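Local atomic coordinates of amino acid amide racemase (Ochrobactrum anthropi, PDB entry 6GIO), a protein that belongs to the class-III aminotransferase family and binds pyridoxal-5'-phosphate in a pocket to which both subunits of the dimer contribute. Residues V88-D93 and V106-S111; G112-D117 and V292-A297. All coordinates share one frame; numbering follows the deposited sequence.

In the fold
Two contacts in series along the chain lead into and through the site for pyridoxal-5'-phosphate. Contact 1 closes a short loop: segments 88-93 and 106-111 are separated by 12 residues, and strand 104-109 packs back on helix 85-97. The chain then passes through Ser111 directly into helix 112-127, where contact 2 begins. Its partner, 292-297, follows after 174 intervening residues, in the loop before helix 300-315, so contact 2 encloses all six other strands of the sheet that holds 104-109. The two contacts neither nest nor cross, yet they touch: Trp107 NE1 lies 3.0 Å from Val292 O, probably hydrogen-bonded, and His110 packs on Thr296.

Contact 1. Residues V88-D93 and V106-S111; sequences VSLAED and VWFGHS. With PLP (pyridoxal-5'-phosphate), chain G.
The Phe108 ring meets Ala91 at its edge, where the backbone N of Ala91 lies in the ring plane, 3.8 Å from CZ. One face carries Val106 CG1 from two residues earlier in the same strand, displaced toward the rim. Leu90 comes in at a slant, neither over the face nor at the edge, its CD2 3.5 Å from Phe108 CE1. With CG anti to the backbone N (chi1 176°), the leucine branch carries CG and CD2 out from the helix to CE1 and CZ of the ring, and it also touches Thr303 and Leu310 of helix 300-315. Beside the ring, the methyl of Ala91 rests against Val106, CB to CB at 3.9 Å, and also touches Phe108 CE2 at 4.0 Å. The side chains that meet are all apolar and buried, with 181 Å² of surface covered. Trp107, on the other side of the strand, has Gly109 N over one face and packs on helix 112-127.

Helix 88-93 and strand 106-109 run at 121° to each other, their axes 9.2 Å apart at the nearest point. Beyond the strand Ser111 is the N-cap of helix 112-127, its OG bonded to Asp114 N, while its CB lies 3.4 Å from O1P of pyridoxal-5'-phosphate. A helix covering the strand that leads into the phosphate-binding helix is consistent with the large domain of fold-type I pyridoxal-5'-phosphate enzymes.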
ATOM      1  N   VAL C  88      -7.783  10.265 -13.036  1.00 21.69           N
ATOM      2  CA  VAL C  88      -8.724  11.411 -12.933  1.00 21.92           C
ATOM      3  C   VAL C  88     -10.128  10.917 -13.281  1.00 23.25           C
ATOM      4  O   VAL C  88     -11.091  11.219 -12.572  1.00 23.04           O
ATOM      5  CB  VAL C  88      -8.263  12.601 -13.794  1.00 21.67           C
ATOM      6  CG1 VAL C  88      -9.321  13.722 -13.838  1.00 22.09           C
ATOM      7  CG2 VAL C  88      -6.969  13.137 -13.231  1.00 21.57           C
ATOM      8  N   SER C  89     -10.224  10.111 -14.346  1.00 23.93           N
ATOM      9  CA  SER C  89     -11.506   9.523 -14.776  1.00 24.85           C
ATOM     10  C   SER C  89     -12.123   8.588 -13.743  1.00 24.14           C
ATOM     11  O   SER C  89     -13.308   8.706 -13.481  1.00 22.58           O
ATOM     12  CB  SER C  89     -11.388   8.818 -16.139  1.00 24.72           C
ATOM     13  OG  SER C  89     -10.836   9.717 -17.080  1.00 23.80           O
ATOM     14  N   LEU C  90     -11.327   7.695 -13.135  1.00 24.43           N
ATOM     15  CA  LEU C  90     -11.828   6.860 -12.006  1.00 22.78           C
ATOM     16  C   LEU C  90     -12.375   7.721 -10.856  1.00 21.77           C
ATOM     17  O   LEU C  90     -13.434   7.415 -10.277  1.00 21.96           O
ATOM     18  CB  LEU C  90     -10.733   5.919 -11.460  1.00 22.16           C
ATOM     19  CG  LEU C  90     -11.080   5.049 -10.232  1.00 22.14           C
ATOM     20  CD1 LEU C  90     -12.343   4.232 -10.477  1.00 22.35           C
ATOM     21  CD2 LEU C  90      -9.918   4.120  -9.835  1.00 22.20           C
ATOM     22  N   ALA C  91     -11.650   8.774 -10.503  1.00 22.41           N
ATOM     23  CA  ALA C  91     -12.128   9.676  -9.436  1.00 21.93           C
ATOM     24  C   ALA C  91     -13.504  10.254  -9.818  1.00 21.07           C
ATOM     25  O   ALA C  91     -14.389  10.315  -8.987  1.00 21.89           O
ATOM     26  CB  ALA C  91     -11.136  10.786  -9.159  1.00 20.60           C
ATOM     27  N   GLU C  92     -13.649  10.677 -11.073  1.00 22.71           N
ATOM     28  CA  GLU C  92     -14.921  11.190 -11.607  1.00 23.97           C
ATOM     29  C   GLU C  92     -15.990  10.103 -11.514  1.00 24.02           C
ATOM     30  O   GLU C  92     -17.124  10.374 -11.093  1.00 21.38           O
ATOM     31  CB  GLU C  92     -14.758  11.656 -13.077  1.00 24.41           C
ATOM     32  CG  GLU C  92     -13.980  12.937 -13.256  1.00 25.00           C
ATOM     33  CD  GLU C  92     -13.487  13.162 -14.682  1.00 26.63           C
ATOM     34  OE1 GLU C  92     -13.451  12.216 -15.486  1.00 28.88           O
ATOM     35  OE2 GLU C  92     -13.061  14.294 -14.985  1.00 26.88           O
ATOM     36  N   ASP C  93     -15.624   8.862 -11.889  1.00 24.97           N
ATOM     37  CA  ASP C  93     -16.549   7.709 -11.748  1.00 24.67           C
ATOM     38  C   ASP C  93     -17.025   7.498 -10.309  1.00 25.14           C
ATOM     39  O   ASP C  93     -18.231   7.249 -10.081  1.00 22.40           O
ATOM     40  CB  ASP C  93     -15.940   6.375 -12.172  1.00 24.81           C
ATOM     41  CG  ASP C  93     -15.628   6.293 -13.658  1.00 26.37           C
ATOM     42  OD1 ASP C  93     -16.089   7.148 -14.427  1.00 27.01           O
ATOM     43  OD2 ASP C  93     -14.871   5.361 -14.060  1.00 27.38           O
ATOM     44  N   VAL C 106     -11.231  12.956  -4.053  1.00 21.48           N
ATOM     45  CA  VAL C 106     -10.820  11.567  -3.995  1.00 19.92           C
ATOM     46  C   VAL C 106      -9.309  11.459  -3.820  1.00 19.76           C
ATOM     47  O   VAL C 106      -8.533  12.131  -4.500  1.00 22.38           O
ATOM     48  CB  VAL C 106     -11.177  10.878  -5.287  1.00 18.78           C
ATOM     49  CG1 VAL C 106     -10.926   9.374  -5.171  1.00 18.49           C
ATOM     50  CG2 VAL C 106     -12.629  11.193  -5.604  1.00 19.38           C
ATOM     51  N   TRP C 107      -8.901  10.646  -2.877  1.00 18.83           N
ATOM     52  CA  TRP C 107      -7.505  10.296  -2.712  1.00 19.00           C
ATOM     53  C   TRP C 107      -7.436   8.861  -3.076  1.00 17.46           C
ATOM     54  O   TRP C 107      -8.327   8.138  -2.760  1.00 17.31           O
ATOM     55  CB  TRP C 107      -7.122  10.480  -1.237  1.00 19.94           C
ATOM     56  CG  TRP C 107      -5.815   9.923  -0.770  1.00 19.71           C
ATOM     57  CD1 TRP C 107      -4.664  10.607  -0.631  1.00 19.59           C
ATOM     58  CD2 TRP C 107      -5.559   8.578  -0.283  1.00 19.86           C
ATOM     59  NE1 TRP C 107      -3.684   9.774  -0.129  1.00 21.72           N
ATOM     60  CE2 TRP C 107      -4.212   8.531   0.110  1.00 20.21           C
ATOM     61  CE3 TRP C 107      -6.345   7.409  -0.151  1.00 20.82           C
ATOM     62  CZ2 TRP C 107      -3.615   7.374   0.643  1.00 19.47           C
ATOM     63  CZ3 TRP C 107      -5.717   6.226   0.371  1.00 20.03           C
ATOM     64  CH2 TRP C 107      -4.370   6.245   0.744  1.00 19.16           C
ATOM     65  N   PHE C 108      -6.336   8.437  -3.673  1.00 19.07           N
ATOM     66  CA  PHE C 108      -6.091   7.025  -3.980  1.00 18.78           C
ATOM     67  C   PHE C 108      -4.957   6.400  -3.199  1.00 17.87           C
ATOM     68  O   PHE C 108      -3.959   7.063  -2.910  1.00 18.51           O
ATOM     69  CB  PHE C 108      -5.741   6.889  -5.456  1.00 20.35           C
ATOM     70  CG  PHE C 108      -6.912   7.079  -6.368  1.00 21.05           C
ATOM     71  CD1 PHE C 108      -7.957   6.146  -6.387  1.00 21.09           C
ATOM     72  CD2 PHE C 108      -7.000   8.215  -7.185  1.00 21.23           C
ATOM     73  CE1 PHE C 108      -9.059   6.326  -7.205  1.00 20.60           C
ATOM     74  CE2 PHE C 108      -8.081   8.377  -8.038  1.00 21.62           C
ATOM     75  CZ  PHE C 108      -9.125   7.451  -8.040  1.00 20.78           C
ATOM     76  N   GLY C 109      -5.067   5.093  -2.933  1.00 17.61           N
ATOM     77  CA  GLY C 109      -3.967   4.369  -2.300  1.00 17.17           C
ATOM     78  C   GLY C 109      -3.938   2.970  -2.839  1.00 17.43           C
ATOM     79  O   GLY C 109      -4.476   2.715  -3.928  1.00 17.89           O
ATOM     80  N   HIS C 110      -3.284   2.079  -2.113  1.00 17.23           N
ATOM     81  CA  HIS C 110      -3.122   0.691  -2.573  1.00 18.86           C
ATOM     82  C   HIS C 110      -3.910  -0.325  -1.842  1.00 19.92           C
ATOM     83  O   HIS C 110      -4.023  -1.455  -2.320  1.00 23.88           O
ATOM     84  CB  HIS C 110      -1.688   0.270  -2.393  1.00 18.16           C
ATOM     85  CG  HIS C 110      -0.734   1.193  -3.026  1.00 16.23           C
ATOM     86  ND1 HIS C 110      -0.738   1.431  -4.387  1.00 16.56           N
ATOM     87  CD2 HIS C 110       0.265   1.938  -2.504  1.00 15.64           C
ATOM     88  CE1 HIS C 110       0.250   2.258  -4.675  1.00 16.54           C
ATOM     89  NE2 HIS C 110       0.848   2.607  -3.550  1.00 15.88           N
ATOM     90  N   SER C 111      -4.412   0.025  -0.656  1.00 21.48           N
ATOM     91  CA  SER C 111      -5.006  -0.975   0.240  1.00 22.55           C
ATOM     92  C   SER C 111      -6.081  -0.387   1.149  1.00 22.42           C
ATOM     93  O   SER C 111      -6.146   0.811   1.338  1.00 21.75           O
ATOM     94  CB  SER C 111      -3.938  -1.691   1.113  1.00 23.09           C
ATOM     95  OG  SER C 111      -3.308  -0.848   2.120  1.00 23.30           O
TER
HETATM   96  N1  PLP G 501     -11.438  -2.412   6.077  1.00 32.40           N
HETATM   97  C2  PLP G 501     -12.234  -3.499   5.923  1.00 35.26           C
HETATM   98  C2A PLP G 501     -13.685  -3.494   6.292  1.00 35.39           C
HETATM   99  C3  PLP G 501     -11.683  -4.771   5.389  1.00 34.50           C
HETATM  100  O3  PLP G 501     -12.479  -5.838   5.250  1.00 35.47           O
HETATM  101  C4  PLP G 501     -10.266  -4.845   4.979  1.00 35.56           C
HETATM  102  C4A PLP G 501      -9.707  -6.116   4.425  1.00 34.77           C
HETATM  103  C5  PLP G 501      -9.481  -3.577   5.182  1.00 34.45           C
HETATM  104  C6  PLP G 501     -10.125  -2.443   5.723  1.00 34.88           C
HETATM  105  C5A PLP G 501      -7.996  -3.551   4.857  1.00 34.56           C
HETATM  106  O4P PLP G 501      -7.663  -3.948   3.521  1.00 34.82           O
HETATM  107  P   PLP G 501      -6.196  -4.461   3.152  1.00 32.20           P
HETATM  108  O1P PLP G 501      -6.165  -4.254   1.669  1.00 34.92           O
HETATM  109  O2P PLP G 501      -6.126  -5.923   3.551  1.00 30.35           O
HETATM  110  O3P PLP G 501      -5.240  -3.537   3.892  1.00 33.25           O

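Contact 2. Residues G112-D117 and V292-A297; sequences GSDAND and VLQTTA. With PLP (pyridoxal-5'-phosphate), chain G; PLP (pyridoxal-5'-phosphate), chain E.
Asp114 and Gln294 meet between two phosphate-binding elements of a fold-type I enzyme of the class-III aminotransferase family: the N terminus of helix 112-127, which holds one pyridoxal-5'-phosphate, and a turn that reaches the pyridoxal-5'-phosphate of the second subunit.

The polar side-chain meeting is small and buried. Gln294 stretches out beyond CG and brings its amide to the Asp114 carboxylate, with CD 3.6 Å from OD2 and the two planes 85° apart, nearly perpendicular. Asp114 CG sits between the backbone N and the carbonyl carbon (chi1 75°), which turns the carboxylate back toward the start of the helix. There OD2 accepts a hydrogen bond from His110 N, and OD1 is bonded to Ser276 OG. The carboxylate is thus held by His110 N and Ser276 OG, with the Gln294 amide beside it.

Backbone amides and hydroxyls together serve the phosphates. At the helix N terminus Gly112 N binds O1P at 3.1 Å, and Ser113 N binds O3P at 2.9 Å; these amides would also set the phosphate near the positive end of the helix dipole. Ser113 OG reaches O3P too, though the modelled distance is doubtfully short.

In 292-297 a type I beta turn from Gln294 to Ala297 is closed by Ala297 N on Gln294 O. It presents Thr295 to the second pyridoxal-5'-phosphate, whose O1P is gripped twice: by Thr295 N at 2.8 Å, with an N-H...O angle of 161°, and by Thr295 OG1 at 2.7 Å.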
ATOM      1  N   GLY C 112      -6.926  -1.247   1.701  1.00 22.48           N
ATOM      2  CA  GLY C 112      -7.877  -0.810   2.750  1.00 23.17           C
ATOM      3  C   GLY C 112      -7.148  -0.193   3.941  1.00 21.43           C
ATOM      4  O   GLY C 112      -7.562   0.840   4.481  1.00 20.91           O
ATOM      5  N   SER C 113      -6.026  -0.803   4.314  1.00 20.75           N
ATOM      6  CA  SER C 113      -5.209  -0.347   5.440  1.00 20.96           C
ATOM      7  C   SER C 113      -4.642   1.018   5.258  1.00 20.61           C
ATOM      8  O   SER C 113      -4.628   1.787   6.213  1.00 23.05           O
ATOM      9  CB  SER C 113      -4.016  -1.300   5.682  1.00 22.79           C
ATOM     10  OG  SER C 113      -4.503  -2.631   5.896  1.00 25.57           O
ATOM     11  N   ASP C 114      -4.117   1.326   4.080  1.00 19.48           N
ATOM     12  CA  ASP C 114      -3.535   2.660   3.846  1.00 20.15           C
ATOM     13  C   ASP C 114      -4.649   3.752   3.689  1.00 20.71           C
ATOM     14  O   ASP C 114      -4.462   4.916   4.097  1.00 18.64           O
ATOM     15  CB  ASP C 114      -2.418   2.673   2.753  1.00 21.13           C
ATOM     16  CG  ASP C 114      -2.907   2.559   1.260  1.00 22.46           C
ATOM     17  OD1 ASP C 114      -4.058   2.836   0.926  1.00 24.65           O
ATOM     18  OD2 ASP C 114      -2.041   2.259   0.379  1.00 23.79           O
ATOM     19  N   ALA C 115      -5.813   3.322   3.202  1.00 19.42           N
ATOM     20  CA  ALA C 115      -6.974   4.217   3.026  1.00 19.91           C
ATOM     21  C   ALA C 115      -7.554   4.611   4.358  1.00 20.86           C
ATOM     22  O   ALA C 115      -7.896   5.804   4.580  1.00 20.92           O
ATOM     23  CB  ALA C 115      -8.019   3.571   2.131  1.00 19.43           C
ATOM     24  N   ASN C 116      -7.664   3.654   5.270  1.00 19.71           N
ATOM     25  CA  ASN C 116      -8.127   3.998   6.610  1.00 22.00           C
ATOM     26  C   ASN C 116      -7.059   4.757   7.429  1.00 21.90           C
ATOM     27  O   ASN C 116      -7.393   5.583   8.300  1.00 21.07           O
ATOM     28  CB  ASN C 116      -8.623   2.761   7.396  1.00 22.80           C
ATOM     29  CG  ASN C 116      -9.973   2.262   6.928  1.00 24.26           C
ATOM     30  OD1 ASN C 116     -10.135   1.068   6.622  1.00 25.46           O
ATOM     31  ND2 ASN C 116     -10.947   3.163   6.845  1.00 21.33           N
ATOM     32  N   ASP C 117      -5.789   4.495   7.160  1.00 22.48           N
ATOM     33  CA  ASP C 117      -4.730   5.266   7.797  1.00 24.00           C
ATOM     34  C   ASP C 117      -4.831   6.738   7.350  1.00 23.03           C
ATOM     35  O   ASP C 117      -4.772   7.663   8.162  1.00 21.67           O
ATOM     36  CB  ASP C 117      -3.376   4.678   7.460  1.00 26.77           C
ATOM     37  CG  ASP C 117      -2.270   5.268   8.306  1.00 30.42           C
ATOM     38  OD1 ASP C 117      -2.543   5.817   9.392  1.00 36.25           O
ATOM     39  OD2 ASP C 117      -1.118   5.190   7.896  1.00 34.00           O
ATOM     40  N   VAL C 292      -0.644  13.135   2.647  1.00 26.52           N
ATOM     41  CA  VAL C 292      -0.644  11.676   2.637  1.00 26.31           C
ATOM     42  C   VAL C 292      -0.186  11.185   1.266  1.00 25.94           C
ATOM     43  O   VAL C 292      -0.992  11.015   0.371  1.00 24.95           O
ATOM     44  CB  VAL C 292      -2.025  11.091   2.997  1.00 27.75           C
ATOM     45  CG1 VAL C 292      -1.890   9.605   3.283  1.00 27.49           C
ATOM     46  CG2 VAL C 292      -2.615  11.772   4.231  1.00 27.82           C
ATOM     47  N   LEU C 293       1.119  10.938   1.133  1.00 23.83           N
ATOM     48  CA  LEU C 293       1.757  10.645  -0.137  1.00 25.06           C
ATOM     49  C   LEU C 293       2.243   9.226  -0.218  1.00 25.81           C
ATOM     50  O   LEU C 293       2.875   8.721   0.730  1.00 28.82           O
ATOM     51  CB  LEU C 293       2.984  11.519  -0.316  1.00 25.17           C
ATOM     52  CG  LEU C 293       2.792  13.038  -0.427  1.00 26.24           C
ATOM     53  CD1 LEU C 293       4.140  13.656  -0.791  1.00 27.53           C
ATOM     54  CD2 LEU C 293       1.724  13.405  -1.437  1.00 24.99           C
ATOM     55  N   GLN C 294       1.941   8.561  -1.329  1.00 25.53           N
ATOM     56  CA  GLN C 294       2.608   7.299  -1.651  1.00 26.91           C
ATOM     57  C   GLN C 294       2.914   7.338  -3.121  1.00 26.35           C
ATOM     58  O   GLN C 294       2.003   7.515  -3.937  1.00 25.54           O
ATOM     59  CB  GLN C 294       1.742   6.103  -1.353  1.00 27.32           C
ATOM     60  CG  GLN C 294       1.623   5.766   0.111  1.00 28.57           C
ATOM     61  CD  GLN C 294       0.632   4.648   0.305  1.00 29.98           C
ATOM     62  OE1 GLN C 294      -0.574   4.841   0.097  1.00 29.94           O
ATOM     63  NE2 GLN C 294       1.133   3.458   0.642  1.00 28.43           N
ATOM     64  N   THR C 295       4.181   7.108  -3.456  1.00 26.21           N
ATOM     65  CA  THR C 295       4.674   7.359  -4.812  1.00 26.50           C
ATOM     66  C   THR C 295       3.787   6.835  -5.965  1.00 25.58           C
ATOM     67  O   THR C 295       3.410   7.627  -6.872  1.00 24.24           O
ATOM     68  CB  THR C 295       6.112   6.867  -4.972  1.00 25.77           C
ATOM     69  OG1 THR C 295       6.947   7.568  -4.033  1.00 25.38           O
ATOM     70  CG2 THR C 295       6.622   7.172  -6.382  1.00 25.91           C
ATOM     71  N   THR C 296       3.471   5.541  -5.938  1.00 22.81           N
ATOM     72  CA  THR C 296       2.737   4.914  -7.041  1.00 22.45           C
ATOM     73  C   THR C 296       1.238   4.864  -6.877  1.00 20.74           C
ATOM     74  O   THR C 296       0.556   4.290  -7.702  1.00 21.23           O
ATOM     75  CB  THR C 296       3.226   3.477  -7.336  1.00 22.49           C
ATOM     76  OG1 THR C 296       2.968   2.657  -6.205  1.00 21.90           O
ATOM     77  CG2 THR C 296       4.698   3.483  -7.654  1.00 22.77           C
ATOM     78  N   ALA C 297       0.715   5.436  -5.812  1.00 21.39           N
ATOM     79  CA  ALA C 297      -0.732   5.577  -5.675  1.00 21.70           C
ATOM     80  C   ALA C 297      -1.318   6.344  -6.859  1.00 20.98           C
ATOM     81  O   ALA C 297      -0.749   7.347  -7.327  1.00 20.19           O
ATOM     82  CB  ALA C 297      -1.084   6.301  -4.377  1.00 23.25           C
TER
HETATM   83  N1  PLP G 501     -11.438  -2.412   6.077  1.00 32.40           N
HETATM   84  C2  PLP G 501     -12.234  -3.499   5.923  1.00 35.26           C
HETATM   85  C2A PLP G 501     -13.685  -3.494   6.292  1.00 35.39           C
HETATM   86  C3  PLP G 501     -11.683  -4.771   5.389  1.00 34.50           C
HETATM   87  O3  PLP G 501     -12.479  -5.838   5.250  1.00 35.47           O
HETATM   88  C4  PLP G 501     -10.266  -4.845   4.979  1.00 35.56           C
HETATM   89  C4A PLP G 501      -9.707  -6.116   4.425  1.00 34.77           C
HETATM   90  C5  PLP G 501      -9.481  -3.577   5.182  1.00 34.45           C
HETATM   91  C6  PLP G 501     -10.125  -2.443   5.723  1.00 34.88           C
HETATM   92  C5A PLP G 501      -7.996  -3.551   4.857  1.00 34.56           C
HETATM   93  O4P PLP G 501      -7.663  -3.948   3.521  1.00 34.82           O
HETATM   94  P   PLP G 501      -6.196  -4.461   3.152  1.00 32.20           P
HETATM   95  O1P PLP G 501      -6.165  -4.254   1.669  1.00 34.92           O
HETATM   96  O2P PLP G 501      -6.126  -5.923   3.551  1.00 30.35           O
HETATM   97  O3P PLP G 501      -5.240  -3.537   3.892  1.00 33.25           O
HETATM   98  N1  PLP E 501      11.881   5.269   1.786  1.00 30.69           N
HETATM   99  C2  PLP E 501      12.659   5.956   0.893  1.00 30.64           C
HETATM  100  C2A PLP E 501      14.162   6.028   1.037  1.00 28.82           C
HETATM  101  C3  PLP E 501      12.006   6.658  -0.253  1.00 31.13           C
HETATM  102  O3  PLP E 501      12.700   7.373  -1.172  1.00 30.45           O
HETATM  103  C4  PLP E 501      10.534   6.571  -0.386  1.00 32.78           C
HETATM  104  C4A PLP E 501       9.825   7.238  -1.507  1.00 36.35           C
HETATM  105  C5  PLP E 501       9.784   5.806   0.649  1.00 30.58           C
HETATM  106  C6  PLP E 501      10.516   5.190   1.677  1.00 28.60           C
HETATM  107  C5A PLP E 501       8.254   5.733   0.504  1.00 29.53           C
HETATM  108  O4P PLP E 501       7.779   5.011  -0.663  1.00 25.87           O
HETATM  109  P   PLP E 501       6.256   5.184  -1.127  1.00 26.22           P
HETATM  110  O1P PLP E 501       6.224   6.654  -1.552  1.00 24.39           O
HETATM  111  O2P PLP E 501       5.360   4.992   0.087  1.00 23.91           O
HETATM  112  O3P PLP E 501       6.084   4.182  -2.220  1.00 24.69           O